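Local coordinates for protein MgGH51 (Meripilus giganteus, PDB 6ZQ1) that probably hydrolyses terminal arabinofuranosyl residues from arabinose-containing polysaccharides, as a family 51 alpha-L-arabinofuranosidase whose active site is here occupied by an iminosugar, at residues 424-429 and 474-479; 345-350 and 380-385. All coordinates share one frame; numbering follows the deposited sequence.

Contact 1 of 2, residues 424-429 and 474-479. With EDG (1,4-dideoxy-1,4-imino-L-arabinitol), chain F.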
ATOM      1  N   THR A 424      -2.292  10.031  22.658  1.00 19.86           N
ATOM      2  CA  THR A 424      -1.284   9.218  21.940  1.00 18.21           C
ATOM      3  C   THR A 424      -1.052   9.780  20.542  1.00 18.27           C
ATOM      4  O   THR A 424      -1.905  10.519  20.021  1.00 17.49           O
ATOM      5  CB  THR A 424      -1.636   7.737  21.995  1.00 20.68           C
ATOM      6  OG1 THR A 424      -2.880   7.549  21.323  1.00 18.15           O
ATOM      7  CG2 THR A 424      -1.665   7.263  23.432  1.00 22.18           C
ATOM      8  N   TYR A 425       0.121   9.481  19.991  1.00 17.35           N
ATOM      9  CA  TYR A 425       0.616  10.031  18.716  1.00 16.71           C
ATOM     10  C   TYR A 425       0.893   8.890  17.734  1.00 16.36           C
ATOM     11  O   TYR A 425       1.511   7.865  18.100  1.00 16.16           O
ATOM     12  CB  TYR A 425       1.817  10.932  18.994  1.00 17.22           C
ATOM     13  CG  TYR A 425       1.414  12.122  19.807  1.00 17.75           C
ATOM     14  CD1 TYR A 425       0.928  13.268  19.184  1.00 18.34           C
ATOM     15  CD2 TYR A 425       1.379  12.064  21.198  1.00 17.00           C
ATOM     16  CE1 TYR A 425       0.487  14.346  19.930  1.00 17.82           C
ATOM     17  CE2 TYR A 425       0.943  13.143  21.954  1.00 15.94           C
ATOM     18  CZ  TYR A 425       0.509  14.284  21.304  1.00 16.79           C
ATOM     19  OH  TYR A 425       0.045  15.334  22.013  1.00 19.27           O
ATOM     20  N   PHE A 426       0.409   9.073  16.518  1.00 16.23           N
ATOM     21  CA  PHE A 426       0.591   8.161  15.360  1.00 17.46           C
ATOM     22  C   PHE A 426       1.498   8.870  14.382  1.00 16.56           C
ATOM     23  O   PHE A 426       1.078   9.925  13.875  1.00 16.66           O
ATOM     24  CB  PHE A 426      -0.759   7.825  14.710  1.00 17.66           C
ATOM     25  CG  PHE A 426      -0.774   7.034  13.424  1.00 17.29           C
ATOM     26  CD1 PHE A 426       0.213   6.123  13.120  1.00 18.22           C
ATOM     27  CD2 PHE A 426      -1.844   7.157  12.530  1.00 17.43           C
ATOM     28  CE1 PHE A 426       0.177   5.387  11.943  1.00 18.44           C
ATOM     29  CE2 PHE A 426      -1.899   6.402  11.370  1.00 17.27           C
ATOM     30  CZ  PHE A 426      -0.896   5.503  11.080  1.00 17.39           C
ATOM     31  N   GLU A 427       2.695   8.347  14.138  1.00 17.20           N
ATOM     32  CA  GLU A 427       3.593   8.968  13.131  1.00 16.05           C
ATOM     33  C   GLU A 427       3.206   8.359  11.771  1.00 17.34           C
ATOM     34  O   GLU A 427       3.909   7.468  11.285  1.00 16.64           O
ATOM     35  CB  GLU A 427       5.062   8.813  13.490  1.00 17.37           C
ATOM     36  CG  GLU A 427       5.923   9.774  12.665  1.00 18.67           C
ATOM     37  CD  GLU A 427       6.168  11.128  13.298  1.00 18.91           C
ATOM     38  OE1 GLU A 427       5.752  11.306  14.452  1.00 20.83           O
ATOM     39  OE2 GLU A 427       6.761  12.019  12.614  1.00 20.33           O
ATOM     40  N   GLY A 428       2.092   8.829  11.191  1.00 16.23           N
ATOM     41  CA  GLY A 428       1.347   8.104  10.139  1.00 16.39           C
ATOM     42  C   GLY A 428       2.032   8.134   8.779  1.00 15.39           C
ATOM     43  O   GLY A 428       1.695   7.286   7.946  1.00 14.77           O
ATOM     44  N   GLU A 429       2.942   9.100   8.537  1.00 12.94           N
ATOM     45  CA  GLU A 429       3.767   9.206   7.341  1.00 13.76           C
ATOM     46  C   GLU A 429       5.081   9.868   7.767  1.00 14.18           C
ATOM     47  O   GLU A 429       5.003  10.935   8.373  1.00 16.41           O
ATOM     48  CB  GLU A 429       3.176  10.137   6.271  1.00 14.38           C
ATOM     49  CG  GLU A 429       1.792   9.709   5.775  1.00 15.21           C
ATOM     50  CD  GLU A 429       1.163  10.687   4.792  1.00 15.43           C
ATOM     51  OE1 GLU A 429       1.914  11.531   4.165  1.00 15.67           O
ATOM     52  OE2 GLU A 429      -0.063  10.619   4.631  1.00 14.99           O
ATOM     53  N   VAL A 474       3.787   7.369  21.880  1.00 18.07           N
ATOM     54  CA  VAL A 474       3.791   7.039  20.424  1.00 17.05           C
ATOM     55  C   VAL A 474       3.246   5.615  20.263  1.00 15.96           C
ATOM     56  O   VAL A 474       3.878   4.678  20.767  1.00 17.22           O
ATOM     57  CB  VAL A 474       5.178   7.167  19.808  1.00 17.61           C
ATOM     58  CG1 VAL A 474       5.144   6.659  18.376  1.00 19.19           C
ATOM     59  CG2 VAL A 474       5.702   8.598  19.864  1.00 18.57           C
ATOM     60  N   PHE A 475       2.071   5.455  19.684  1.00 16.34           N
ATOM     61  CA  PHE A 475       1.464   4.101  19.642  1.00 15.97           C
ATOM     62  C   PHE A 475       1.674   3.369  18.307  1.00 16.23           C
ATOM     63  O   PHE A 475       1.328   2.152  18.252  1.00 14.55           O
ATOM     64  CB  PHE A 475      -0.019   4.133  19.983  1.00 16.51           C
ATOM     65  CG  PHE A 475      -0.969   4.668  18.942  1.00 17.98           C
ATOM     66  CD1 PHE A 475      -1.118   6.035  18.734  1.00 19.14           C
ATOM     67  CD2 PHE A 475      -1.780   3.797  18.237  1.00 19.78           C
ATOM     68  CE1 PHE A 475      -2.059   6.521  17.830  1.00 19.36           C
ATOM     69  CE2 PHE A 475      -2.714   4.285  17.326  1.00 21.34           C
ATOM     70  CZ  PHE A 475      -2.855   5.642  17.132  1.00 19.93           C
ATOM     71  N   ALA A 476       2.044   4.088  17.254  1.00 15.49           N
ATOM     72  CA  ALA A 476       2.079   3.606  15.852  1.00 15.00           C
ATOM     73  C   ALA A 476       2.924   4.524  14.975  1.00 15.37           C
ATOM     74  O   ALA A 476       2.939   5.756  15.207  1.00 15.74           O
ATOM     75  CB  ALA A 476       0.678   3.443  15.293  1.00 15.33           C
ATOM     76  N   ALA A 477       3.609   3.925  13.999  1.00 15.67           N
ATOM     77  CA  ALA A 477       4.523   4.665  13.100  1.00 16.08           C
ATOM     78  C   ALA A 477       4.674   3.922  11.773  1.00 15.61           C
ATOM     79  O   ALA A 477       4.967   2.752  11.785  1.00 19.04           O
ATOM     80  CB  ALA A 477       5.839   4.832  13.790  1.00 15.87           C
ATOM     81  N   SER A 478       4.461   4.611  10.669  1.00 14.01           N
ATOM     82  CA  SER A 478       4.629   4.074   9.298  1.00 16.20           C
ATOM     83  C   SER A 478       5.404   5.052   8.393  1.00 16.55           C
ATOM     84  O   SER A 478       4.984   6.216   8.253  1.00 16.28           O
ATOM     85  CB  SER A 478       3.285   3.744   8.676  1.00 16.34           C
ATOM     86  OG  SER A 478       2.304   4.750   8.980  1.00 16.84           O
ATOM     87  N   TYR A 479       6.382   4.514   7.672  1.00 16.28           N
ATOM     88  CA  TYR A 479       7.057   5.131   6.504  1.00 15.71           C
ATOM     89  C   TYR A 479       6.000   5.391   5.426  1.00 16.05           C
ATOM     90  O   TYR A 479       4.950   4.604   5.289  1.00 14.74           O
ATOM     91  CB  TYR A 479       8.160   4.216   5.972  1.00 14.98           C
ATOM     92  CG  TYR A 479       9.058   4.795   4.913  1.00 15.90           C
ATOM     93  CD1 TYR A 479       8.682   4.840   3.567  1.00 15.44           C
ATOM     94  CD2 TYR A 479      10.317   5.267   5.252  1.00 15.99           C
ATOM     95  CE1 TYR A 479       9.537   5.356   2.607  1.00 15.84           C
ATOM     96  CE2 TYR A 479      11.199   5.738   4.298  1.00 15.90           C
ATOM     97  CZ  TYR A 479      10.792   5.818   2.974  1.00 16.55           C
ATOM     98  OH  TYR A 479      11.608   6.309   1.991  1.00 16.47           O
TER
HETATM   99  O2' EDG F 701      -1.208  12.482   2.940  1.00 15.06           O
HETATM  100  C2' EDG F 701      -0.450  12.777   1.794  1.00 15.31           C
HETATM  101  C1' EDG F 701       0.815  13.562   2.146  1.00 14.32           C
HETATM  102  N4' EDG F 701       1.887  12.766   1.553  1.00 14.12           N
HETATM  103  C3' EDG F 701       0.009  11.515   1.040  1.00 13.99           C
HETATM  104  O3' EDG F 701      -0.937  11.188   0.015  1.00 14.02           O
HETATM  105  C4' EDG F 701       1.364  11.930   0.452  1.00 14.53           C
HETATM  106  C5' EDG F 701       2.253  10.767   0.025  1.00 15.70           C
HETATM  107  O5' EDG F 701       2.560   9.887   1.096  1.00 16.50           O
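The ring of F475 overlaps the root of the F426 side chain, its CE1 resting 3.6 Å from F426 CB, while the two rings meet obliquely with planes at 48°. F475 CD1 also comes within 3.5 Å of T424 OG1, a hydroxyl engaged by S396, and the two side chains cross nearly at a right angle. With chi1 at 74°, CG of F475 sits between backbone N and carbonyl carbon, which swings the ring across to strand 424-428. Replaced by an alanine, F475 would probably leave F426 CB and the T424 hydroxyl without their aromatic cover and open a gap beside them.

The strands run parallel, and between the pairs Y425/V474 and E427/A477 the single residue F426 faces two, F475 and A476: a beta bulge. F475 N bonds to Y425 O on one side of it, and E427 N to A476 O (2.8 Å) on the other. A476 CB then packs at 3.5 Å against F426 CD1, and G428 CA lies over one face of that ring, toward its rim. Farther along, S478 grips the neighbouring strand twice, by N to E427 O (3.0 Å) and by OG to G428 O (2.8 Å), the hydroxyl approaching from well above the carbonyl plane. Just beyond, the chain turns and E429 extends to the iminosugar, OE2 accepting O2' at 2.8 Å, with R226 and Y402 holding the carboxylate. Apolar packing thus gives way to polar anchoring toward the sugar site, consistent with the nucleophile position on the seventh strand of clan A glycosidases.

Contact 2 of 2, residues 345-350 and 380-385. With EDG (1,4-dideoxy-1,4-imino-L-arabinitol), chain F.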
ATOM      1  N   PHE A 345      -9.069   1.722  15.644  1.00 15.85           N
ATOM      2  CA  PHE A 345      -8.597   3.093  15.326  1.00 16.40           C
ATOM      3  C   PHE A 345      -9.214   3.584  14.013  1.00 15.20           C
ATOM      4  O   PHE A 345      -9.122   2.839  12.968  1.00 15.28           O
ATOM      5  CB  PHE A 345      -7.083   3.092  15.207  1.00 15.53           C
ATOM      6  CG  PHE A 345      -6.350   2.551  16.402  1.00 16.01           C
ATOM      7  CD1 PHE A 345      -6.272   3.278  17.572  1.00 16.83           C
ATOM      8  CD2 PHE A 345      -5.715   1.326  16.346  1.00 17.65           C
ATOM      9  CE1 PHE A 345      -5.582   2.790  18.664  1.00 20.46           C
ATOM     10  CE2 PHE A 345      -5.055   0.812  17.454  1.00 18.09           C
ATOM     11  CZ  PHE A 345      -4.973   1.549  18.613  1.00 19.55           C
ATOM     12  N   VAL A 346      -9.764   4.803  14.043  1.00 15.23           N
ATOM     13  CA  VAL A 346     -10.331   5.482  12.847  1.00 15.42           C
ATOM     14  C   VAL A 346      -9.750   6.891  12.759  1.00 16.54           C
ATOM     15  O   VAL A 346      -9.794   7.625  13.775  1.00 17.84           O
ATOM     16  CB  VAL A 346     -11.868   5.501  12.842  1.00 16.22           C
ATOM     17  CG1 VAL A 346     -12.403   6.500  11.807  1.00 17.47           C
ATOM     18  CG2 VAL A 346     -12.402   4.110  12.591  1.00 15.88           C
ATOM     19  N   GLU A 347      -9.225   7.216  11.575  1.00 16.54           N
ATOM     20  CA  GLU A 347      -8.653   8.554  11.289  1.00 16.75           C
ATOM     21  C   GLU A 347      -9.757   9.384  10.602  1.00 16.83           C
ATOM     22  O   GLU A 347     -10.413   8.894   9.615  1.00 15.08           O
ATOM     23  CB  GLU A 347      -7.381   8.391  10.470  1.00 14.84           C
ATOM     24  CG  GLU A 347      -6.541   9.663  10.314  1.00 16.14           C
ATOM     25  CD  GLU A 347      -5.103   9.452   9.949  1.00 16.92           C
ATOM     26  OE1 GLU A 347      -4.705   8.280   9.823  1.00 16.88           O
ATOM     27  OE2 GLU A 347      -4.354  10.480   9.772  1.00 17.39           O
ATOM     28  N   VAL A 348      -9.930  10.619  11.066  1.00 15.29           N
ATOM     29  CA  VAL A 348     -11.006  11.539  10.583  1.00 15.89           C
ATOM     30  C   VAL A 348     -10.364  12.475   9.564  1.00 16.15           C
ATOM     31  O   VAL A 348      -9.727  13.517   9.980  1.00 17.26           O
ATOM     32  CB  VAL A 348     -11.713  12.255  11.753  1.00 15.83           C
ATOM     33  CG1 VAL A 348     -12.788  13.212  11.245  1.00 16.03           C
ATOM     34  CG2 VAL A 348     -12.303  11.258  12.735  1.00 15.07           C
ATOM     35  N   GLY A 349     -10.460  12.044   8.304  1.00 16.23           N
ATOM     36  CA  GLY A 349      -9.967  12.734   7.104  1.00 17.21           C
ATOM     37  C   GLY A 349      -8.506  12.399   6.861  1.00 16.64           C
ATOM     38  O   GLY A 349      -7.981  11.411   7.413  1.00 16.55           O
ATOM     39  N   ASN A 350      -7.842  13.251   6.104  1.00 15.43           N
ATOM     40  CA  ASN A 350      -6.384  13.167   5.875  1.00 16.47           C
ATOM     41  C   ASN A 350      -5.839  14.590   5.823  1.00 15.04           C
ATOM     42  O   ASN A 350      -6.405  15.400   5.038  1.00 15.43           O
ATOM     43  CB  ASN A 350      -6.074  12.503   4.531  1.00 16.05           C
ATOM     44  CG  ASN A 350      -4.595  12.435   4.244  1.00 14.85           C
ATOM     45  OD1 ASN A 350      -3.879  11.791   5.011  1.00 16.76           O
ATOM     46  ND2 ASN A 350      -4.148  13.111   3.186  1.00 13.16           N
ATOM     47  N   ILE A 380      -8.654   9.568  15.564  1.00 15.70           N
ATOM     48  CA  ILE A 380      -7.355  10.262  15.318  1.00 16.41           C
ATOM     49  C   ILE A 380      -7.664  11.537  14.545  1.00 15.96           C
ATOM     50  O   ILE A 380      -8.181  11.444  13.426  1.00 16.30           O
ATOM     51  CB  ILE A 380      -6.375   9.322  14.583  1.00 15.61           C
ATOM     52  CG1 ILE A 380      -6.248   7.969  15.302  1.00 16.25           C
ATOM     53  CG2 ILE A 380      -5.010   9.988  14.419  1.00 14.94           C
ATOM     54  CD1 ILE A 380      -5.652   6.855  14.461  1.00 18.52           C
ATOM     55  N   ALA A 381      -7.199  12.668  15.063  1.00 17.14           N
ATOM     56  CA  ALA A 381      -7.292  14.013  14.468  1.00 15.78           C
ATOM     57  C   ALA A 381      -6.102  14.229  13.534  1.00 15.38           C
ATOM     58  O   ALA A 381      -5.048  13.646  13.811  1.00 16.06           O
ATOM     59  CB  ALA A 381      -7.326  15.056  15.560  1.00 15.83           C
ATOM     60  N   THR A 382      -6.287  14.958  12.445  1.00 13.83           N
ATOM     61  CA  THR A 382      -5.271  15.029  11.357  1.00 14.22           C
ATOM     62  C   THR A 382      -4.697  16.435  11.248  1.00 15.69           C
ATOM     63  O   THR A 382      -3.807  16.638  10.421  1.00 17.97           O
ATOM     64  CB  THR A 382      -5.861  14.626  10.018  1.00 14.61           C
ATOM     65  OG1 THR A 382      -6.820  15.613   9.650  1.00 13.80           O
ATOM     66  CG2 THR A 382      -6.519  13.262  10.101  1.00 15.05           C
ATOM     67  N   THR A 383      -5.261  17.381  11.995  1.00 15.80           N
ATOM     68  CA  THR A 383      -4.669  18.751  12.067  1.00 14.90           C
ATOM     69  C   THR A 383      -3.335  18.703  12.788  1.00 15.68           C
ATOM     70  O   THR A 383      -3.033  17.735  13.450  1.00 13.39           O
ATOM     71  CB  THR A 383      -5.648  19.762  12.675  1.00 15.00           C
ATOM     72  OG1 THR A 383      -6.434  19.156  13.711  1.00 15.35           O
ATOM     73  CG2 THR A 383      -6.555  20.352  11.612  1.00 14.63           C
ATOM     74  N   ASN A 384      -2.540  19.781  12.695  1.00 17.07           N
ATOM     75  CA  ASN A 384      -1.368  19.907  13.584  1.00 17.50           C
ATOM     76  C   ASN A 384      -1.799  19.843  15.047  1.00 18.42           C
ATOM     77  O   ASN A 384      -2.900  20.375  15.382  1.00 18.90           O
ATOM     78  CB  ASN A 384      -0.621  21.219  13.337  1.00 17.43           C
ATOM     79  CG  ASN A 384      -0.167  21.346  11.906  1.00 20.27           C
ATOM     80  OD1 ASN A 384       0.314  20.384  11.294  1.00 22.87           O
ATOM     81  ND2 ASN A 384      -0.203  22.563  11.404  1.00 23.80           N
ATOM     82  N   ALA A 385      -0.985  19.188  15.886  1.00 18.18           N
ATOM     83  CA  ALA A 385      -1.364  18.902  17.278  1.00 19.91           C
ATOM     84  C   ALA A 385      -1.676  20.221  17.985  1.00 19.95           C
ATOM     85  O   ALA A 385      -0.800  21.156  18.037  1.00 17.94           O
ATOM     86  CB  ALA A 385      -0.329  18.059  17.988  1.00 21.79           C
TER
HETATM   87  O2' EDG F 701      -1.208  12.482   2.940  1.00 15.06           O
HETATM   88  C2' EDG F 701      -0.450  12.777   1.794  1.00 15.31           C
HETATM   89  C1' EDG F 701       0.815  13.562   2.146  1.00 14.32           C
HETATM   90  N4' EDG F 701       1.887  12.766   1.553  1.00 14.12           N
HETATM   91  C3' EDG F 701       0.009  11.515   1.040  1.00 13.99           C
HETATM   92  O3' EDG F 701      -0.937  11.188   0.015  1.00 14.02           O
HETATM   93  C4' EDG F 701       1.364  11.930   0.452  1.00 14.53           C
HETATM   94  C5' EDG F 701       2.253  10.767   0.025  1.00 15.70           C
HETATM   95  O5' EDG F 701       2.560   9.887   1.096  1.00 16.50           O
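This is a parallel pairing of neighbouring strands in the eight-stranded central sheet, at the C-terminal ends of strands 345-348 and 378-381, where both pass into loops. Two backbone bonds tie them: I380 N to V346 O (2.9 Å) and V348 N to I380 O (3.1 Å), so that I380 straddles E347, its direct partner in the pairing. On the side of the sheet shared with E347, the I380 chain reaches back, its CD1 lying 4.1 Å from F345 CB.

Past the last pair the strands are linked through T382, whose methyl does the touching. T382 CG2 approaches V348 O to 3.2 Å and E347 OE2 to 3.5 Å, and the OG1 branch is engaged instead by D352. The two strands are joined through helix 359-373 as a beta-alpha-beta crossover, the repeating element of the (beta/alpha)8 barrel, and the V348 side chain packs on W363 and V367 of that helix. E347 faces the other way: its extended chain carries OE1 into a salt bridge with R226, while OE2 lies close to D398, like charges whose nearness R226 may help to offset.

G349, with a positive phi, bends the chain so that N350 can turn to the ligand. With CG anti to the backbone N (chi1 178°), N350 ND2 donates to O2' of the iminosugar at 3.0 Å, with an N-H...O angle of 159°. ND2 has a second partner in E234. In clan A relatives the corresponding asparagine directly precedes the acid/base glutamate.

In the fold
From the N terminus, contact 2 comes first: residues 345-350 and 380-385 close a loop of 29 residues around helix 359-373. Strand 396-403 follows, and only then does contact 1 join 424-429 to 474-479 across a loop that includes helix 454-469. The two closures run in series, neither enclosing nor crossing the other. They tie the fourth strand to the fifth and the seventh to the last in sheet order, and their centres lie about 11 Å apart. Inside the barrel they meet directly, F475 against F345 and I380, and F426 against E347. At the other end E429 and N350 converge on the same O2' of the iminosugar.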